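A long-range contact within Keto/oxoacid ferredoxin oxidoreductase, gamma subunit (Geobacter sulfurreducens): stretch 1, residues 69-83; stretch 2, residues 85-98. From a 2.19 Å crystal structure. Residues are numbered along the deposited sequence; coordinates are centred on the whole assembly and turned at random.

Stretch 1 (69-83) TQCDALLALTQEACD
Stretch 2 85-98: YSADLKEGGVLLVD

The two stretches form a right-handed strand-helix-strand unit: strand 73-76 leads through Leu77 and Thr78 into a helix, capped where Ala81 N donates to Thr78 OG1 (3.0 Å), and stretch 2 returns to lay strand 93-98 alongside the first, parallel within 11° and 4.7 Å at closest approach.

Stretch 2 begins in the helix. Tyr85 N donates to Ala81 O (2.8 Å) and Ser86 N to Cys82 O (3.1 Å). Tyr85 (chi1 m) sets its CB 4.1 Å from Leu74 CD1, joining helix to sheet by apolar contact. Residues 86-88 keep helical phi/psi and bring the chain round to Asp88, whose O accepts from Cys71 N (3.2 Å).

Leu89 (t, p) carries CD1 to 4.2 Å from Cys71 SG and 4.3 Å from Leu74 CB, a buried apolar cluster. Lys90 N donates almost linearly to Cys71 O (3.0 Å); its long side chain suits the partly exposed margin, with NZ 4.1 Å from Asp72 OD1, too far for a salt bridge.

A type II turn, Lys90 to Gly93, follows. Gly92 has phi 80°, which favours glycine; at Gly93 a CB would lie 3.0 Å from Asp72 O and 2.6 Å from Leu89 CD1, clashing with both.

The parallel ladder opens with Val94 N to Asp72 O (3.0 Å). Leu74 then bonds through both N (to Val94 O, 2.8 Å) and O (from Leu96 N, 2.9 Å), as does Ala76 (N to Leu96 O, 2.9 Å; O from Asp98 N, 3.3 Å), while Leu75 between them turns its N and O away from this partner. Side chains alternate, branched Val and Leu giving both faces apolar surface. Val94 (t) and Leu96 (t, p) share one with Ala73 and Leu75: Val94 CB lies 3.7 Å from Ala73 CB, Leu96 CD2 3.6 Å from Leu75 CD1. Leu95 (t, p) and Val97 (m) share the other with Leu74 (t, p) and Ala76, where small Ala76 CB lies 4.2 Å from Val97 CG1.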

ATOM      1  N   THR B  69       5.437 -18.901   0.947  1.00 88.78           N
ATOM      2  CA  THR B  69       6.828 -19.347   0.913  1.00 92.89           C
ATOM      3  C   THR B  69       7.547 -18.844  -0.344  1.00 83.36           C
ATOM      4  O   THR B  69       7.812 -17.644  -0.480  1.00 77.21           O
ATOM      5  CB  THR B  69       6.937 -20.886   0.999  1.00102.51           C
ATOM      6  OG1 THR B  69       5.932 -21.486   0.170  1.00105.36           O
ATOM      7  CG2 THR B  69       6.752 -21.362   2.436  1.00104.48           C
ATOM      8  N   GLN B  70       7.869 -19.760  -1.254  1.00 73.98           N
ATOM      9  CA  GLN B  70       8.512 -19.378  -2.509  1.00 67.02           C
ATOM     10  C   GLN B  70       7.551 -18.613  -3.407  1.00 68.81           C
ATOM     11  O   GLN B  70       6.368 -18.946  -3.496  1.00 75.02           O
ATOM     12  CB  GLN B  70       9.071 -20.593  -3.244  1.00 62.99           C
ATOM     13  CG  GLN B  70      10.473 -20.959  -2.801  1.00 76.17           C
ATOM     14  CD  GLN B  70      11.161 -21.913  -3.755  1.00 82.26           C
ATOM     15  OE1 GLN B  70      10.511 -22.721  -4.427  1.00 87.40           O
ATOM     16  NE2 GLN B  70      12.488 -21.822  -3.825  1.00 77.30           N
ATOM     17  N   CYS B  71       8.059 -17.583  -4.070  1.00 60.07           N
ATOM     18  CA  CYS B  71       7.197 -16.781  -4.920  1.00 56.66           C
ATOM     19  C   CYS B  71       7.252 -17.240  -6.378  1.00 55.19           C
ATOM     20  O   CYS B  71       8.181 -17.935  -6.790  1.00 50.92           O
ATOM     21  CB  CYS B  71       7.474 -15.284  -4.752  1.00 49.92           C
ATOM     22  SG  CYS B  71       9.012 -14.676  -5.421  1.00 59.67           S
ATOM     23  N   ASP B  72       6.233 -16.866  -7.141  1.00 45.07           N
ATOM     24  CA  ASP B  72       6.067 -17.373  -8.490  1.00 45.87           C
ATOM     25  C   ASP B  72       6.690 -16.425  -9.496  1.00 44.45           C
ATOM     26  O   ASP B  72       7.060 -16.822 -10.587  1.00 48.15           O
ATOM     27  CB  ASP B  72       4.591 -17.578  -8.789  1.00 44.44           C
ATOM     28  CG  ASP B  72       3.954 -18.601  -7.881  1.00 56.80           C
ATOM     29  OD1 ASP B  72       3.966 -19.794  -8.238  1.00 66.86           O
ATOM     30  OD2 ASP B  72       3.439 -18.222  -6.807  1.00 60.27           O
ATOM     31  N   ALA B  73       6.840 -15.172  -9.097  1.00 40.17           N
ATOM     32  CA  ALA B  73       7.356 -14.149  -9.988  1.00 37.23           C
ATOM     33  C   ALA B  73       8.043 -13.078  -9.179  1.00 39.18           C
ATOM     34  O   ALA B  73       7.637 -12.774  -8.058  1.00 53.88           O
ATOM     35  CB  ALA B  73       6.209 -13.532 -10.810  1.00 37.19           C
ATOM     36  N   LEU B  74       9.068 -12.475  -9.752  1.00 34.91           N
ATOM     37  CA  LEU B  74       9.801 -11.454  -9.017  1.00 40.92           C
ATOM     38  C   LEU B  74      10.286 -10.317  -9.900  1.00 42.57           C
ATOM     39  O   LEU B  74      10.960 -10.531 -10.910  1.00 39.95           O
ATOM     40  CB  LEU B  74      10.992 -12.076  -8.288  1.00 41.08           C
ATOM     41  CG  LEU B  74      11.959 -11.054  -7.680  1.00 37.45           C
ATOM     42  CD1 LEU B  74      11.406 -10.436  -6.369  1.00 43.46           C
ATOM     43  CD2 LEU B  74      13.328 -11.670  -7.448  1.00 33.46           C
ATOM     44  N   LEU B  75       9.943  -9.098  -9.504  1.00 40.11           N
ATOM     45  CA  LEU B  75      10.506  -7.932 -10.149  1.00 42.34           C
ATOM     46  C   LEU B  75      11.684  -7.446  -9.328  1.00 42.39           C
ATOM     47  O   LEU B  75      11.574  -7.340  -8.125  1.00 43.23           O
ATOM     48  CB  LEU B  75       9.474  -6.815 -10.225  1.00 41.01           C
ATOM     49  CG  LEU B  75      10.141  -5.492 -10.607  1.00 43.97           C
ATOM     50  CD1 LEU B  75      10.551  -5.506 -12.080  1.00 42.71           C
ATOM     51  CD2 LEU B  75       9.228  -4.309 -10.309  1.00 34.39           C
ATOM     52  N   ALA B  76      12.799  -7.149  -9.987  1.00 48.83           N
ATOM     53  CA  ALA B  76      13.948  -6.522  -9.339  1.00 45.35           C
ATOM     54  C   ALA B  76      14.451  -5.343 -10.169  1.00 46.17           C
ATOM     55  O   ALA B  76      14.993  -5.522 -11.257  1.00 46.58           O
ATOM     56  CB  ALA B  76      15.072  -7.541  -9.114  1.00 42.22           C
ATOM     57  N   LEU B  77      14.283  -4.135  -9.648  1.00 43.85           N
ATOM     58  CA  LEU B  77      14.705  -2.944 -10.376  1.00 44.15           C
ATOM     59  C   LEU B  77      16.176  -2.586 -10.109  1.00 53.16           C
ATOM     60  O   LEU B  77      16.772  -1.785 -10.838  1.00 54.01           O
ATOM     61  CB  LEU B  77      13.779  -1.760 -10.051  1.00 40.00           C
ATOM     62  CG  LEU B  77      12.371  -1.793 -10.669  1.00 46.89           C
ATOM     63  CD1 LEU B  77      11.522  -0.620 -10.172  1.00 45.58           C
ATOM     64  CD2 LEU B  77      12.431  -1.819 -12.206  1.00 46.27           C
ATOM     65  N   THR B  78      16.752  -3.190  -9.068  1.00 50.19           N
ATOM     66  CA  THR B  78      18.162  -2.981  -8.716  1.00 55.73           C
ATOM     67  C   THR B  78      18.898  -4.301  -8.505  1.00 54.32           C
ATOM     68  O   THR B  78      18.287  -5.302  -8.132  1.00 58.04           O
ATOM     69  CB  THR B  78      18.321  -2.157  -7.411  1.00 60.80           C
ATOM     70  OG1 THR B  78      17.931  -2.957  -6.288  1.00 56.48           O
ATOM     71  CG2 THR B  78      17.484  -0.878  -7.457  1.00 57.61           C
ATOM     72  N   GLN B  79      20.207  -4.288  -8.745  1.00 55.73           N
ATOM     73  CA  GLN B  79      21.100  -5.437  -8.499  1.00 62.07           C
ATOM     74  C   GLN B  79      20.967  -5.979  -7.076  1.00 58.02           C
ATOM     75  O   GLN B  79      20.860  -7.185  -6.850  1.00 59.59           O
ATOM     76  CB  GLN B  79      22.560  -5.036  -8.752  1.00 59.72           C
ATOM     77  CG  GLN B  79      23.553  -6.195  -8.708  1.00 56.17           C
ATOM     78  CD  GLN B  79      23.303  -7.206  -9.808  1.00 64.75           C
ATOM     79  OE1 GLN B  79      23.482  -6.913 -10.986  1.00 71.16           O
ATOM     80  NE2 GLN B  79      22.886  -8.406  -9.426  1.00 67.82           N
ATOM     81  N   GLU B  80      20.994  -5.049  -6.132  1.00 61.66           N
ATOM     82  CA  GLU B  80      20.711  -5.289  -4.717  1.00 62.04           C
ATOM     83  C   GLU B  80      19.439  -6.103  -4.461  1.00 54.85           C
ATOM     84  O   GLU B  80      19.458  -7.082  -3.722  1.00 60.21           O
ATOM     85  CB  GLU B  80      20.609  -3.943  -3.996  1.00 61.07           C
ATOM     86  CG  GLU B  80      21.928  -3.153  -3.925  1.00 69.60           C
ATOM     87  CD  GLU B  80      22.587  -2.898  -5.296  1.00 79.51           C
ATOM     88  OE1 GLU B  80      21.878  -2.852  -6.333  1.00 62.05           O
ATOM     89  OE2 GLU B  80      23.833  -2.737  -5.327  1.00 90.54           O
ATOM     90  N   ALA B  81      18.337  -5.692  -5.078  1.00 54.95           N
ATOM     91  CA  ALA B  81      17.071  -6.405  -4.952  1.00 49.23           C
ATOM     92  C   ALA B  81      17.185  -7.820  -5.505  1.00 52.40           C
ATOM     93  O   ALA B  81      16.703  -8.789  -4.913  1.00 55.76           O
ATOM     94  CB  ALA B  81      15.979  -5.646  -5.681  1.00 34.32           C
ATOM     95  N   CYS B  82      17.832  -7.926  -6.656  1.00 52.20           N
ATOM     96  CA  CYS B  82      17.983  -9.198  -7.330  1.00 54.21           C
ATOM     97  C   CYS B  82      18.856 -10.141  -6.499  1.00 55.39           C
ATOM     98  O   CYS B  82      18.519 -11.311  -6.293  1.00 52.30           O
ATOM     99  CB  CYS B  82      18.604  -8.972  -8.705  1.00 53.56           C
ATOM    100  SG  CYS B  82      18.636 -10.429  -9.717  1.00 57.67           S
ATOM    101  N   ASP B  83      19.986  -9.618  -6.034  1.00 55.40           N
ATOM    102  CA  ASP B  83      20.872 -10.363  -5.140  1.00 61.69           C
ATOM    103  C   ASP B  83      20.122 -10.850  -3.905  1.00 59.69           C
ATOM    104  O   ASP B  83      20.131 -12.036  -3.577  1.00 61.34           O
ATOM    105  CB  ASP B  83      22.030  -9.473  -4.700  1.00 63.69           C
ATOM    106  CG  ASP B  83      22.941  -9.095  -5.843  1.00 67.21           C
ATOM    107  OD1 ASP B  83      22.787  -9.668  -6.940  1.00 68.66           O
ATOM    108  OD2 ASP B  83      23.814  -8.225  -5.643  1.00 63.79           O
ATOM    109  N   TYR B  85      16.819 -11.045  -3.278  1.00 60.60           N
ATOM    110  CA  TYR B  85      15.504 -11.669  -3.332  1.00 50.00           C
ATOM    111  C   TYR B  85      15.327 -12.895  -4.232  1.00 58.47           C
ATOM    112  O   TYR B  85      14.361 -13.643  -4.064  1.00 62.70           O
ATOM    113  CB  TYR B  85      14.466 -10.613  -3.647  1.00 47.09           C
ATOM    114  CG  TYR B  85      14.270  -9.633  -2.518  1.00 50.04           C
ATOM    115  CD1 TYR B  85      13.863 -10.069  -1.262  1.00 54.00           C
ATOM    116  CD2 TYR B  85      14.483  -8.273  -2.708  1.00 48.03           C
ATOM    117  CE1 TYR B  85      13.680  -9.174  -0.216  1.00 59.64           C
ATOM    118  CE2 TYR B  85      14.300  -7.372  -1.681  1.00 55.49           C
ATOM    119  CZ  TYR B  85      13.894  -7.824  -0.432  1.00 63.89           C
ATOM    120  OH  TYR B  85      13.699  -6.919   0.598  1.00 58.41           O
ATOM    121  N   SER B  86      16.256 -13.114  -5.160  1.00 47.26           N
ATOM    122  CA  SER B  86      16.099 -14.165  -6.156  1.00 46.70           C
ATOM    123  C   SER B  86      16.008 -15.570  -5.561  1.00 58.54           C
ATOM    124  O   SER B  86      15.367 -16.451  -6.137  1.00 61.81           O
ATOM    125  CB  SER B  86      17.238 -14.108  -7.168  1.00 58.79           C
ATOM    126  OG  SER B  86      18.442 -14.624  -6.607  1.00 72.16           O
ATOM    127  N   ALA B  87      16.650 -15.783  -4.413  1.00 61.21           N
ATOM    128  CA  ALA B  87      16.672 -17.103  -3.790  1.00 67.15           C
ATOM    129  C   ALA B  87      15.273 -17.619  -3.469  1.00 71.45           C
ATOM    130  O   ALA B  87      15.042 -18.829  -3.427  1.00 72.15           O
ATOM    131  CB  ALA B  87      17.544 -17.093  -2.529  1.00 67.12           C
ATOM    132  N   ASP B  88      14.345 -16.692  -3.241  1.00 72.22           N
ATOM    133  CA  ASP B  88      12.964 -17.040  -2.903  1.00 76.17           C
ATOM    134  C   ASP B  88      12.155 -17.438  -4.137  1.00 64.20           C
ATOM    135  O   ASP B  88      11.224 -18.233  -4.049  1.00 61.46           O
ATOM    136  CB  ASP B  88      12.286 -15.875  -2.181  1.00 83.64           C
ATOM    137  CG  ASP B  88      13.064 -15.416  -0.956  1.00 94.18           C
ATOM    138  OD1 ASP B  88      13.729 -16.263  -0.312  1.00 95.33           O
ATOM    139  OD2 ASP B  88      13.013 -14.207  -0.641  1.00 97.18           O
ATOM    140  N   LEU B  89      12.528 -16.899  -5.288  1.00 60.44           N
ATOM    141  CA  LEU B  89      11.801 -17.189  -6.527  1.00 61.82           C
ATOM    142  C   LEU B  89      11.915 -18.665  -6.920  1.00 67.46           C
ATOM    143  O   LEU B  89      13.018 -19.182  -7.089  1.00 71.16           O
ATOM    144  CB  LEU B  89      12.326 -16.317  -7.655  1.00 54.89           C
ATOM    145  CG  LEU B  89      11.759 -16.619  -9.036  1.00 50.27           C
ATOM    146  CD1 LEU B  89      10.270 -16.251  -9.108  1.00 40.54           C
ATOM    147  CD2 LEU B  89      12.571 -15.843 -10.038  1.00 44.44           C
ATOM    148  N   LYS B  90      10.777 -19.338  -7.062  1.00 60.24           N
ATOM    149  CA  LYS B  90      10.774 -20.756  -7.382  1.00 61.67           C
ATOM    150  C   LYS B  90      11.429 -21.000  -8.742  1.00 68.15           C
ATOM    151  O   LYS B  90      11.422 -20.123  -9.607  1.00 68.05           O
ATOM    152  CB  LYS B  90       9.349 -21.309  -7.379  1.00 61.21           C
ATOM    153  CG  LYS B  90       8.525 -20.859  -8.568  1.00 63.42           C
ATOM    154  CD  LYS B  90       7.282 -21.719  -8.761  1.00 66.95           C
ATOM    155  CE  LYS B  90       6.305 -21.051  -9.726  1.00 69.10           C
ATOM    156  NZ  LYS B  90       6.944 -20.607 -11.007  1.00 62.31           N
ATOM    157  N   GLU B  91      11.996 -22.191  -8.923  1.00 65.76           N
ATOM    158  CA  GLU B  91      12.617 -22.570 -10.190  1.00 66.22           C
ATOM    159  C   GLU B  91      11.614 -22.565 -11.334  1.00 55.62           C
ATOM    160  O   GLU B  91      10.527 -23.116 -11.211  1.00 60.70           O
ATOM    161  CB  GLU B  91      13.259 -23.955 -10.088  1.00 75.72           C
ATOM    162  CG  GLU B  91      14.213 -24.265 -11.229  1.00 88.23           C
ATOM    163  CD  GLU B  91      14.049 -25.675 -11.759  1.00 99.27           C
ATOM    164  OE1 GLU B  91      12.890 -26.109 -11.939  1.00103.33           O
ATOM    165  OE2 GLU B  91      15.075 -26.346 -11.999  1.00 99.48           O
ATOM    166  N   GLY B  92      11.994 -21.956 -12.453  1.00 54.24           N
ATOM    167  CA  GLY B  92      11.097 -21.784 -13.580  1.00 47.87           C
ATOM    168  C   GLY B  92      10.154 -20.609 -13.372  1.00 62.14           C
ATOM    169  O   GLY B  92       9.287 -20.339 -14.204  1.00 67.09           O
ATOM    170  N   GLY B  93      10.321 -19.903 -12.254  1.00 59.21           N
ATOM    171  CA  GLY B  93       9.493 -18.754 -11.951  1.00 49.92           C
ATOM    172  C   GLY B  93       9.866 -17.585 -12.832  1.00 48.57           C
ATOM    173  O   GLY B  93      10.904 -17.592 -13.486  1.00 49.20           O
ATOM    174  N   VAL B  94       9.000 -16.577 -12.850  1.00 50.94           N
ATOM    175  CA  VAL B  94       9.194 -15.387 -13.669  1.00 49.99           C
ATOM    176  C   VAL B  94      10.179 -14.427 -13.016  1.00 46.26           C
ATOM    177  O   VAL B  94      10.014 -14.030 -11.864  1.00 42.17           O
ATOM    178  CB  VAL B  94       7.840 -14.666 -13.945  1.00 45.68           C
ATOM    179  CG1 VAL B  94       8.050 -13.223 -14.405  1.00 45.85           C
ATOM    180  CG2 VAL B  94       7.042 -15.437 -14.971  1.00 34.84           C
ATOM    181  N   LEU B  95      11.219 -14.064 -13.749  1.00 41.84           N
ATOM    182  CA  LEU B  95      12.190 -13.127 -13.218  1.00 43.13           C
ATOM    183  C   LEU B  95      12.290 -11.932 -14.135  1.00 41.52           C
ATOM    184  O   LEU B  95      12.772 -12.041 -15.235  1.00 43.90           O
ATOM    185  CB  LEU B  95      13.556 -13.787 -13.041  1.00 48.40           C
ATOM    186  CG  LEU B  95      14.698 -12.824 -12.677  1.00 51.00           C
ATOM    187  CD1 LEU B  95      14.387 -12.065 -11.401  1.00 36.74           C
ATOM    188  CD2 LEU B  95      16.042 -13.540 -12.563  1.00 50.88           C
ATOM    189  N   LEU B  96      11.805 -10.788 -13.676  1.00 47.55           N
ATOM    190  CA  LEU B  96      11.843  -9.567 -14.462  1.00 40.15           C
ATOM    191  C   LEU B  96      12.769  -8.568 -13.804  1.00 38.44           C
ATOM    192  O   LEU B  96      12.573  -8.186 -12.636  1.00 41.62           O
ATOM    193  CB  LEU B  96      10.438  -8.969 -14.590  1.00 45.79           C
ATOM    194  CG  LEU B  96      10.309  -7.561 -15.185  1.00 45.25           C
ATOM    195  CD1 LEU B  96      10.630  -7.551 -16.699  1.00 36.70           C
ATOM    196  CD2 LEU B  96       8.928  -6.997 -14.929  1.00 43.05           C
ATOM    197  N   VAL B  97      13.773  -8.135 -14.553  1.00 39.29           N
ATOM    198  CA  VAL B  97      14.738  -7.180 -14.023  1.00 51.12           C
ATOM    199  C   VAL B  97      14.887  -5.987 -14.957  1.00 47.83           C
ATOM    200  O   VAL B  97      14.474  -6.053 -16.104  1.00 43.82           O
ATOM    201  CB  VAL B  97      16.122  -7.847 -13.765  1.00 51.55           C
ATOM    202  CG1 VAL B  97      15.957  -9.096 -12.911  1.00 49.03           C
ATOM    203  CG2 VAL B  97      16.828  -8.200 -15.080  1.00 53.43           C
ATOM    204  N   ASP B  98      15.451  -4.893 -14.455  1.00 47.02           N
ATOM    205  CA  ASP B  98      15.899  -3.818 -15.326  1.00 47.06           C
ATOM    206  C   ASP B  98      17.299  -4.149 -15.849  1.00 56.05           C
ATOM    207  O   ASP B  98      18.181  -4.539 -15.080  1.00 54.91           O
ATOM    208  CB  ASP B  98      15.890  -2.468 -14.612  1.00 48.59           C
ATOM    209  CG  ASP B  98      16.469  -1.354 -15.475  1.00 53.18           C
ATOM    210  OD1 ASP B  98      17.644  -1.454 -15.866  1.00 58.57           O
ATOM    211  OD2 ASP B  98      15.756  -0.380 -15.771  1.00 51.60           O
TER
HETATM  212  O   HOH W   1      12.007 -23.903  -6.390  1.00 56.97           O